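Local coordinates for E3 SUMO-protein ligase SIZ2 (Saccharomyces cerevisiae, PDB 6U75) that acts as an E3 ligase that promotes the attachment of SUMO to target proteins, possibly including septins, at residues S39-D42 against L43-N47; G147-L150 against K151-K154; Q158-T161 against A162-R166. All coordinates share one frame; numbering follows the deposited sequence.

How the contacts relate
Following the chain from its N terminus, three local contacts come one after another, and none nests in or crosses another. Each joins adjoining segments, so none closes a long loop. Contact 1 lies within helix 38-46, which packs on strands of the PINIT domain. Contact 2 spans the C-terminal end of helix 142-150 and the loop that follows it, and brings that turn onto residues of the SP-RING region. Contact 3 lies within helix 157-168, close to the zinc-binding loop. The centres of contacts 2 and 3 are about 22 Å apart, on one side of the chain's centre; those of contacts 1 and 3 are about 51 Å apart, on opposite sides of it.

Contact 1 of 3, residues S39-D42 against L43-N47; sequences SNHD and LLKSN
His-41 and Lys-45 stand one helical turn apart in helix 38-46, a short alpha-helix lying on the strands of the PINIT domain, and their side chains run side by side in the same direction. They illustrate a general principle: residues i and i+4 of an alpha-helix lie on the same side of it. The ammonium group of Lys-45 comes to the imidazole at its edge and in the plane of the ring, NZ lying 3.7 Å from ND1. The aliphatic part of the lysine passes over His-41 O, with CD 3.3 Å from that oxygen. With CG beside the backbone N (chi1 -75°), the lysine heads back along the helix, and bends at chi2 and at chi4 (54°) bring NZ to the ring edge. A protonated imidazole would probably be disfavoured by so near an ammonium group. The ring itself is buried against Val-36 and Pro-113.

Asp-42, the residue after His-41, is not the lysine's partner: its OD1 is 6.4 Å from Lys-45 NZ, and its carboxylate forms a salt bridge with Lys-38 instead. Turned to the strands of the domain, Leu-43 and Leu-44 meet Tyr-50; Leu-43 also touches Val-12, and Leu-44 reaches Ile-136, as does Asn-40. Within the turn, CG of Leu-44 rests 3.6 Å from Asn-40 O, the same oxygen that takes its backbone N-H in a bond of 2.9 Å.

The i to i+4 pattern weakens at Ser-46. Lys-45 N still gives a good bond to His-41 O, whereas the bond from Ser-46 N to Asp-42 O is weak. Ser-46 also turns back on Leu-43 O, which accepts both its N-H and its hydroxyl; the OG bond measures 2.6 Å and meets a lone pair in the carbonyl plane.

Contact 2 of 3, residues G147-L150 against K151-K154; sequences GKIL and KRPK
Arg-152 folds back over the last turn of helix 142-150, its chain lying across the backbone of Lys-148 and Ile-149. Its CB starts 3.3 Å from Ile-149 O, and CG, set beside the backbone N (chi1 -61°), passes 3.4 Å from Lys-148 O. From there the chain runs extended to NE: CD comes to 3.9 Å from Ile-149 CA, and NE lies 3.9 Å from Lys-148 O and slightly farther from Ile-149 CA. At the tip the guanidinium offers one face to Ile-149, whose CG1 lies 4.2 Å from NH1, above the plane and offset toward its rim.

Beyond the turn, NH1 donates to the carbonyl oxygens of Phe-235 and Leu-238, and the guanidinium makes a cation-pi contact with Phe-235; NH2 has a weak, long ion pair with Asp-236. Ile-149 packs on Phe-235 and Leu-238 as well, so arginine and isoleucine together pack the helix end against this part of the SP-RING region.

The backbone closes the helix at the same place. Lys-151 N still bonds to Gly-147 O at 3.1 Å in the alpha-helical manner, while Arg-152 N reaches only three residues back, to Ile-149 O, which it approaches from above the carbonyl plane. A water also donates to Ile-149 O, and weakly to Arg-152 O.

A leucine in place of Arg-152 would probably leave the carbonyls of Phe-235 and Leu-238 without this donor and Phe-235 without its cation. The chemistry thus joins an aliphatic stem to a charged tip: the methylenes cover peptide groups, and the two carbonyls and the aromatic ring, with a weak contribution from Asp-236, are likely to steady the positive charge despite Lys-148 NZ, 5.3 Å from Arg-152 NH2.

Contact 3 of 3, residues Q158-T161 against A162-R166; sequences QATT and AYIKR
Helix 157-168 is an alpha-helix that packs beside the zinc-binding loop of the SP-RING, and its buried side is carried here by Thr-160 and Ile-164, one turn apart. The two side chains pass each other at a slant, and their methyl ends meet, CG2 of Thr-160 lying 3.9 Å from CD1 of Ile-164. With OG1 beside the backbone N (chi1 -54°), CG2 of the threonine stands anti to that N, and it is the methyl that meets the isoleucine. Ile-164 also lies over the backbone, its CD1 3.4 Å from Thr-160 O, an oxygen that accepts Ile-164 N in a bond of 2.9 Å. Both residues rest on Ile-206 and on Phe-243 of helix 242-249.

Thr-161 works differently. Its hydroxyl OG1, held between the backbone N and carbonyl carbon (chi1 48°), turns back to donate to Gln-158 O at 2.6 Å. Gln-158 O thereby accepts twice, from OG1 and from Ala-162 N, both reaching it from one face of its carbonyl plane, OG1 from above the plane, 37° out of it.

Tyr-163 leaves the helix on the side of the metal. Only its CB stays by the preceding turn, 3.5 Å from Ala-159 O, while the rest of the side chain leads away, to Lys-204 and Ile-206. It lies about 5 Å from the side chain of His-205, which coordinates the zinc ion with Cys-203, Cys-226 and Cys-229. Thr-160 and Ile-164 thus face inward while Ala-159, Ala-162 and Lys-165 lie on the exposed side, in a helix laid against a three-cysteine, one-histidine site, the single zinc centre typical of SP-RING ligases.

Contact 1 of 3, residues S39-D42 against L43-N47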
# COMPACT_ATOMS: atom_id res chain seq x y z
N SER A 39 26.97 4.20 -12.84
CA SER A 39 26.19 3.12 -13.43
C SER A 39 24.77 3.10 -12.87
O SER A 39 23.81 2.88 -13.62
CB SER A 39 26.88 1.78 -13.18
OG SER A 39 27.99 1.61 -14.05
N ASN A 40 24.62 3.33 -11.57
CA ASN A 40 23.28 3.38 -10.99
C ASN A 40 22.52 4.62 -11.46
O ASN A 40 21.29 4.56 -11.61
CB ASN A 40 23.37 3.34 -9.46
CG ASN A 40 23.74 1.96 -8.94
OD1 ASN A 40 23.29 0.94 -9.47
ND2 ASN A 40 24.58 1.92 -7.91
N HIS A 41 23.22 5.73 -11.70
CA HIS A 41 22.57 6.88 -12.32
C HIS A 41 22.06 6.53 -13.72
O HIS A 41 20.93 6.88 -14.09
CB HIS A 41 23.53 8.06 -12.38
CG HIS A 41 23.49 8.93 -11.16
ND1 HIS A 41 22.74 10.08 -11.10
CD2 HIS A 41 24.10 8.82 -9.96
CE1 HIS A 41 22.89 10.65 -9.91
NE2 HIS A 41 23.72 9.90 -9.20
N ASP A 42 22.90 5.86 -14.51
CA ASP A 42 22.48 5.44 -15.84
C ASP A 42 21.29 4.49 -15.76
O ASP A 42 20.39 4.53 -16.61
CB ASP A 42 23.63 4.77 -16.58
CG ASP A 42 24.79 5.72 -16.85
OD1 ASP A 42 24.55 6.94 -16.89
OD2 ASP A 42 25.92 5.24 -17.02
N LEU A 43 21.26 3.63 -14.74
CA LEU A 43 20.13 2.73 -14.57
C LEU A 43 18.86 3.49 -14.24
O LEU A 43 17.79 3.21 -14.80
CB LEU A 43 20.45 1.70 -13.49
CG LEU A 43 19.38 0.64 -13.23
CD1 LEU A 43 19.16 -0.21 -14.47
CD2 LEU A 43 19.76 -0.22 -12.04
N LEU A 44 18.95 4.46 -13.32
CA LEU A 44 17.80 5.31 -13.04
C LEU A 44 17.30 6.01 -14.30
O LEU A 44 16.09 6.15 -14.51
CB LEU A 44 18.16 6.35 -11.97
CG LEU A 44 18.14 5.87 -10.52
CD1 LEU A 44 18.82 6.90 -9.63
CD2 LEU A 44 16.71 5.63 -10.05
N LYS A 45 18.23 6.47 -15.14
CA LYS A 45 17.84 7.13 -16.38
C LYS A 45 17.33 6.16 -17.43
O LYS A 45 16.67 6.58 -18.38
CB LYS A 45 19.03 7.93 -16.92
CG LYS A 45 19.30 9.21 -16.14
CD LYS A 45 20.78 9.54 -16.07
CE LYS A 45 21.02 10.81 -15.27
NZ LYS A 45 20.40 10.76 -13.91
N SER A 46 17.62 4.86 -17.28
CA SER A 46 17.23 3.88 -18.29
C SER A 46 15.74 3.57 -18.26
O SER A 46 15.22 3.04 -19.25
CB SER A 46 18.02 2.59 -18.10
OG SER A 46 17.51 1.83 -17.02
N ASN A 47 15.05 3.88 -17.17
CA ASN A 47 13.64 3.56 -17.04
C ASN A 47 12.97 4.62 -16.18
O ASN A 47 13.42 4.90 -15.07
CB ASN A 47 13.45 2.16 -16.43
CG ASN A 47 12.03 1.65 -16.58
OD1 ASN A 47 11.07 2.42 -16.55
ND2 ASN A 47 11.90 0.34 -16.75

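Contact 2 of 3, residues G147-L150 against K151-K154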
# COMPACT_ATOMS: atom_id res chain seq x y z
N GLY A 147 -5.19 -2.40 -13.64
CA GLY A 147 -5.14 -3.20 -14.86
C GLY A 147 -4.80 -4.65 -14.58
O GLY A 147 -5.39 -5.56 -15.15
N LYS A 148 -3.83 -4.87 -13.68
CA LYS A 148 -3.50 -6.23 -13.28
C LYS A 148 -4.72 -6.93 -12.67
O LYS A 148 -5.02 -8.08 -12.99
CB LYS A 148 -2.34 -6.23 -12.28
CG LYS A 148 -0.98 -5.96 -12.91
CD LYS A 148 0.15 -6.13 -11.90
CE LYS A 148 0.30 -7.58 -11.45
NZ LYS A 148 1.52 -7.80 -10.63
N ILE A 149 -5.42 -6.23 -11.77
CA ILE A 149 -6.58 -6.83 -11.11
C ILE A 149 -7.65 -7.19 -12.13
O ILE A 149 -8.28 -8.25 -12.04
CB ILE A 149 -7.13 -5.87 -10.04
CG1 ILE A 149 -6.14 -5.74 -8.88
CG2 ILE A 149 -8.50 -6.35 -9.55
CD1 ILE A 149 -6.50 -4.66 -7.88
N LEU A 150 -7.88 -6.32 -13.11
CA LEU A 150 -8.93 -6.56 -14.10
C LEU A 150 -8.62 -7.79 -14.94
O LEU A 150 -9.52 -8.54 -15.32
CB LEU A 150 -9.10 -5.33 -14.99
CG LEU A 150 -9.65 -4.09 -14.30
CD1 LEU A 150 -9.61 -2.89 -15.23
CD2 LEU A 150 -11.07 -4.34 -13.82
N LYS A 151 -7.34 -8.02 -15.24
CA LYS A 151 -6.95 -9.17 -16.05
C LYS A 151 -7.13 -10.49 -15.33
O LYS A 151 -7.03 -11.55 -15.97
CB LYS A 151 -5.50 -9.00 -16.51
CG LYS A 151 -5.32 -7.95 -17.60
CD LYS A 151 -3.86 -7.61 -17.85
CE LYS A 151 -3.69 -6.76 -19.10
NZ LYS A 151 -4.55 -5.54 -19.09
N ARG A 152 -7.40 -10.47 -14.03
CA ARG A 152 -7.59 -11.69 -13.27
C ARG A 152 -8.99 -12.26 -13.48
O ARG A 152 -9.89 -11.55 -13.94
CB ARG A 152 -7.38 -11.42 -11.78
CG ARG A 152 -5.99 -10.94 -11.44
CD ARG A 152 -5.90 -10.54 -9.99
NE ARG A 152 -4.57 -10.04 -9.65
CZ ARG A 152 -4.23 -9.57 -8.45
NH1 ARG A 152 -5.12 -9.53 -7.47
NH2 ARG A 152 -2.99 -9.14 -8.24
N PRO A 153 -9.20 -13.53 -13.16
CA PRO A 153 -10.56 -14.08 -13.20
C PRO A 153 -11.41 -13.49 -12.08
O PRO A 153 -10.98 -13.42 -10.93
CB PRO A 153 -10.35 -15.58 -13.02
CG PRO A 153 -9.05 -15.69 -12.30
CD PRO A 153 -8.21 -14.56 -12.79
N LYS A 154 -12.62 -13.08 -12.43
CA LYS A 154 -13.51 -12.45 -11.47
C LYS A 154 -14.16 -13.51 -10.58
O LYS A 154 -14.05 -14.72 -10.81
CB LYS A 154 -14.59 -11.64 -12.19
CG LYS A 154 -14.04 -10.75 -13.30
CD LYS A 154 -15.12 -9.89 -13.92
CE LYS A 154 -14.58 -9.09 -15.10
NZ LYS A 154 -13.40 -8.25 -14.73
O HOH W 1 -10.72 -9.63 -11.31

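Contact 3 of 3, residues Q158-T161 against A162-R166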
# COMPACT_ATOMS: atom_id res chain seq x y z
N GLN A 158 -22.38 -17.09 -9.90
CA GLN A 158 -22.96 -18.29 -9.29
C GLN A 158 -22.52 -18.42 -7.84
O GLN A 158 -23.33 -18.79 -6.97
CB GLN A 158 -22.55 -19.53 -10.09
CG GLN A 158 -23.20 -19.65 -11.46
CD GLN A 158 -22.57 -18.75 -12.50
OE1 GLN A 158 -21.69 -17.95 -12.18
NE2 GLN A 158 -23.01 -18.89 -13.74
N ALA A 159 -21.25 -18.13 -7.55
CA ALA A 159 -20.76 -18.23 -6.18
C ALA A 159 -21.48 -17.24 -5.28
O ALA A 159 -21.85 -17.58 -4.14
CB ALA A 159 -19.25 -17.99 -6.15
N THR A 160 -21.69 -16.01 -5.76
CA THR A 160 -22.38 -15.02 -4.94
C THR A 160 -23.83 -15.41 -4.69
O THR A 160 -24.34 -15.25 -3.58
CB THR A 160 -22.31 -13.65 -5.62
OG1 THR A 160 -20.94 -13.33 -5.91
CG2 THR A 160 -22.89 -12.58 -4.71
N THR A 161 -24.51 -15.93 -5.72
CA THR A 161 -25.89 -16.38 -5.52
C THR A 161 -25.95 -17.53 -4.52
O THR A 161 -26.83 -17.57 -3.66
CB THR A 161 -26.50 -16.80 -6.86
OG1 THR A 161 -25.60 -17.66 -7.56
CG2 THR A 161 -26.81 -15.58 -7.72
N ALA A 162 -25.02 -18.48 -4.63
CA ALA A 162 -24.97 -19.58 -3.67
C ALA A 162 -24.74 -19.07 -2.26
O ALA A 162 -25.38 -19.54 -1.31
CB ALA A 162 -23.88 -20.58 -4.07
N TYR A 163 -23.84 -18.10 -2.10
CA TYR A 163 -23.59 -17.54 -0.78
C TYR A 163 -24.83 -16.85 -0.23
O TYR A 163 -25.16 -17.00 0.95
CB TYR A 163 -22.42 -16.55 -0.85
CG TYR A 163 -22.14 -15.85 0.46
CD1 TYR A 163 -21.36 -16.44 1.44
CD2 TYR A 163 -22.66 -14.58 0.71
CE1 TYR A 163 -21.11 -15.80 2.64
CE2 TYR A 163 -22.41 -13.93 1.90
CZ TYR A 163 -21.63 -14.55 2.86
OH TYR A 163 -21.38 -13.90 4.05
N ILE A 164 -25.53 -16.09 -1.08
CA ILE A 164 -26.75 -15.41 -0.63
C ILE A 164 -27.78 -16.44 -0.16
O ILE A 164 -28.39 -16.29 0.90
CB ILE A 164 -27.31 -14.53 -1.76
CG1 ILE A 164 -26.34 -13.40 -2.10
CG2 ILE A 164 -28.67 -13.97 -1.37
CD1 ILE A 164 -26.59 -12.75 -3.44
N LYS A 165 -27.98 -17.50 -0.95
CA LYS A 165 -28.96 -18.51 -0.59
C LYS A 165 -28.57 -19.23 0.69
O LYS A 165 -29.43 -19.58 1.51
CB LYS A 165 -29.14 -19.51 -1.73
CG LYS A 165 -30.20 -20.56 -1.46
CD LYS A 165 -30.24 -21.61 -2.56
CE LYS A 165 -31.20 -22.74 -2.20
NZ LYS A 165 -31.18 -23.83 -3.22
N ARG A 166 -27.27 -19.47 0.89
CA ARG A 166 -26.83 -20.18 2.09
C ARG A 166 -26.91 -19.29 3.32
O ARG A 166 -27.10 -19.79 4.43
CB ARG A 166 -25.40 -20.69 1.90
CG ARG A 166 -24.92 -21.61 3.01
CD ARG A 166 -23.54 -22.20 2.73
NE ARG A 166 -22.46 -21.29 3.12
CZ ARG A 166 -21.81 -20.47 2.30
NH1 ARG A 166 -22.12 -20.42 1.01
NH2 ARG A 166 -20.84 -19.69 2.77